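Local coordinates for aldehyde dehydrogenase 12 (Zea mays, PDB 6D97), which probably oxidises L-glutamate gamma-semialdehyde to glutamate with NAD+, the last step of proline catabolism in plants, at residues S324-S329 and P365-T370. Sequence-based numbering, arbitrary orientation.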
ATOM      1  N   SER A 324     -25.087 -19.570 -23.324  1.00 27.91           N
ATOM      2  CA  SER A 324     -25.402 -19.167 -24.697  1.00 34.76           C
ATOM      3  C   SER A 324     -24.790 -17.808 -25.023  1.00 35.68           C
ATOM      4  O   SER A 324     -25.415 -16.956 -25.658  1.00 32.31           O
ATOM      5  CB  SER A 324     -26.913 -19.162 -24.936  1.00 33.56           C
ATOM      6  OG  SER A 324     -27.525 -20.297 -24.349  1.00 38.85           O
ATOM      7  N   GLY A 325     -23.561 -17.595 -24.557  1.00 29.08           N
ATOM      8  CA  GLY A 325     -22.825 -16.378 -24.830  1.00 27.34           C
ATOM      9  C   GLY A 325     -23.297 -15.150 -24.085  1.00 33.13           C
ATOM     10  O   GLY A 325     -22.751 -14.063 -24.312  1.00 28.75           O
ATOM     11  N   GLN A 326     -24.280 -15.281 -23.197  1.00 33.44           N
ATOM     12  CA  GLN A 326     -24.843 -14.125 -22.502  1.00 32.64           C
ATOM     13  C   GLN A 326     -23.994 -13.757 -21.282  1.00 34.15           C
ATOM     14  O   GLN A 326     -24.444 -13.752 -20.137  1.00 39.18           O
ATOM     15  CB  GLN A 326     -26.292 -14.401 -22.125  1.00 33.12           C
ATOM     16  CG  GLN A 326     -27.192 -14.595 -23.337  1.00 29.42           C
ATOM     17  CD  GLN A 326     -28.579 -15.054 -22.962  1.00 30.30           C
ATOM     18  OE1 GLN A 326     -29.540 -14.287 -23.036  1.00 31.94           O
ATOM     19  NE2 GLN A 326     -28.692 -16.313 -22.551  1.00 24.50           N
ATOM     20  N   LYS A 327     -22.731 -13.440 -21.561  1.00 35.85           N
ATOM     21  CA  LYS A 327     -21.804 -12.883 -20.587  1.00 26.05           C
ATOM     22  C   LYS A 327     -21.169 -11.638 -21.186  1.00 34.01           C
ATOM     23  O   LYS A 327     -20.795 -11.639 -22.362  1.00 28.48           O
ATOM     24  CB  LYS A 327     -20.715 -13.893 -20.208  1.00 24.21           C
ATOM     25  CG  LYS A 327     -21.240 -15.197 -19.633  1.00 30.37           C
ATOM     26  CD  LYS A 327     -20.097 -16.128 -19.256  1.00 29.88           C
ATOM     27  CE  LYS A 327     -20.544 -17.163 -18.238  1.00 34.70           C
ATOM     28  NZ  LYS A 327     -19.483 -18.157 -17.955  1.00 39.56           N
ATOM     29  N   CYS A 328     -21.041 -10.573 -20.388  1.00 34.52           N
ATOM     30  CA  CYS A 328     -20.305  -9.415 -20.884  1.00 38.16           C
ATOM     31  C   CYS A 328     -18.855  -9.753 -21.193  1.00 31.24           C
ATOM     32  O   CYS A 328     -18.176  -8.948 -21.838  1.00 39.23           O
ATOM     33  CB  CYS A 328     -20.355  -8.257 -19.885  1.00 48.39           C
ATOM     34  SG  CYS A 328     -21.189  -8.641 -18.330  1.00 63.74           S
ATOM     35  N   SER A 329     -18.377 -10.919 -20.757  1.00 33.47           N
ATOM     36  CA  SER A 329     -17.008 -11.368 -20.962  1.00 35.33           C
ATOM     37  C   SER A 329     -16.880 -12.432 -22.046  1.00 32.89           C
ATOM     38  O   SER A 329     -15.779 -12.947 -22.259  1.00 40.63           O
ATOM     39  CB  SER A 329     -16.433 -11.908 -19.646  1.00 32.31           C
ATOM     40  OG  SER A 329     -17.214 -12.979 -19.139  1.00 37.38           O
ATOM     41  N   PRO A 365     -32.385 -20.127 -24.244  1.00 44.84           N
ATOM     42  CA  PRO A 365     -32.992 -18.849 -24.638  1.00 41.17           C
ATOM     43  C   PRO A 365     -31.996 -17.701 -24.557  1.00 33.83           C
ATOM     44  O   PRO A 365     -31.112 -17.671 -23.698  1.00 31.63           O
ATOM     45  CB  PRO A 365     -34.132 -18.671 -23.626  1.00 35.41           C
ATOM     46  CG  PRO A 365     -34.395 -20.040 -23.092  1.00 32.07           C
ATOM     47  CD  PRO A 365     -33.080 -20.746 -23.105  1.00 27.97           C
ATOM     48  N   VAL A 366     -32.144 -16.760 -25.487  1.00 41.49           N
ATOM     49  CA  VAL A 366     -31.300 -15.574 -25.580  1.00 41.36           C
ATOM     50  C   VAL A 366     -32.215 -14.385 -25.333  1.00 29.75           C
ATOM     51  O   VAL A 366     -33.011 -14.006 -26.203  1.00 35.07           O
ATOM     52  CB  VAL A 366     -30.594 -15.469 -26.934  1.00 41.95           C
ATOM     53  CG1 VAL A 366     -29.729 -14.233 -26.970  1.00 45.20           C
ATOM     54  CG2 VAL A 366     -29.767 -16.719 -27.188  1.00 39.90           C
ATOM     55  N   LEU A 367     -32.101 -13.785 -24.148  1.00 30.31           N
ATOM     56  CA  LEU A 367     -33.164 -12.922 -23.649  1.00 37.11           C
ATOM     57  C   LEU A 367     -33.194 -11.549 -24.309  1.00 35.44           C
ATOM     58  O   LEU A 367     -34.204 -10.849 -24.192  1.00 37.65           O
ATOM     59  CB  LEU A 367     -33.043 -12.766 -22.129  1.00 37.01           C
ATOM     60  CG  LEU A 367     -33.192 -14.030 -21.275  1.00 30.64           C
ATOM     61  CD1 LEU A 367     -33.586 -13.683 -19.845  1.00 27.57           C
ATOM     62  CD2 LEU A 367     -34.195 -14.988 -21.897  1.00 26.67           C
ATOM     63  N   THR A 368     -32.128 -11.141 -25.004  1.00 34.01           N
ATOM     64  CA  THR A 368     -32.096  -9.802 -25.579  1.00 30.67           C
ATOM     65  C   THR A 368     -31.777  -9.776 -27.071  1.00 36.09           C
ATOM     66  O   THR A 368     -31.632  -8.684 -27.633  1.00 37.47           O
ATOM     67  CB  THR A 368     -31.095  -8.909 -24.833  1.00 27.98           C
ATOM     68  OG1 THR A 368     -29.786  -9.486 -24.901  1.00 40.04           O
ATOM     69  CG2 THR A 368     -31.509  -8.744 -23.382  1.00 28.19           C
ATOM     70  N   VAL A 369     -31.662 -10.928 -27.732  1.00 28.04           N
ATOM     71  CA  VAL A 369     -31.484 -10.970 -29.182  1.00 30.42           C
ATOM     72  C   VAL A 369     -32.390 -12.065 -29.731  1.00 37.90           C
ATOM     73  O   VAL A 369     -32.301 -13.220 -29.300  1.00 42.06           O
ATOM     74  CB  VAL A 369     -30.026 -11.237 -29.605  1.00 34.27           C
ATOM     75  CG1 VAL A 369     -29.847 -10.966 -31.101  1.00 40.73           C
ATOM     76  CG2 VAL A 369     -29.061 -10.398 -28.794  1.00 26.28           C
ATOM     77  N   THR A 370     -33.256 -11.709 -30.675  1.00 41.80           N
ATOM     78  CA  THR A 370     -34.139 -12.698 -31.273  1.00 41.24           C
ATOM     79  C   THR A 370     -33.370 -13.592 -32.243  1.00 34.15           C
ATOM     80  O   THR A 370     -32.255 -13.278 -32.673  1.00 32.72           O
ATOM     81  CB  THR A 370     -35.294 -12.020 -32.012  1.00 46.26           C
ATOM     82  OG1 THR A 370     -34.779 -11.293 -33.136  1.00 38.66           O
ATOM     83  CG2 THR A 370     -36.028 -11.064 -31.087  1.00 40.39           C
TER
HETATM   84  O   HOH W   1     -29.213 -11.953 -24.634  1.00 24.54           O
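With CG anti to its own carbonyl carbon (chi1 -64°) and the chain extended beyond it, the side chain of Q326 reaches straight across to 365-370, and chi3 (107°) turns the terminal amide so that both its ends meet the backbone of P365, V366 and L367. The example illustrates how a primary amide, with one donor and one acceptor end, can bridge a backbone C=O and N-H. L367 N donates to Q326 OE1 at 2.8 Å along a nearly straight line (164° at the hydrogen), arriving from above the carbonyl plane. Q326 NE2 gives a bent, weak bond to P365 O at 3.0 Å. Between these two bonds the amide passes over V366, whose CA lies 3.4 Å from Q326 OE1. NE2 also donates to the carbonyl of C323; an N-H facing OE1 and two carbonyls facing NE2 thus identify the two ends of the amide. A water is the third element: it donates to Q326 OE1 at 2.8 Å and accepts from T368 OG1 at 2.5 Å, so OE1 takes two hydrogen bonds and T368, which touches the NAD, is tied to the glutamine.

Residues 325-328 fit the Gly-Gln-x-Cys core of the family's cysteine signature, so C328 is probably the catalytic thiol. Q326 sits two residues before it, at the centre of an inverse gamma turn marked by a weak bond from K327 N to G325 O (2.8 Å), while its own carbonyl is bound by N199 ND2. The contact links the loop before strand 331-337 to the one leading into helix 371-382. Its apolar part is slight: S324 CB comes to 4.4 Å from V366 CG2, and F198 of the NAD pocket packs against Q326, L367 and T368.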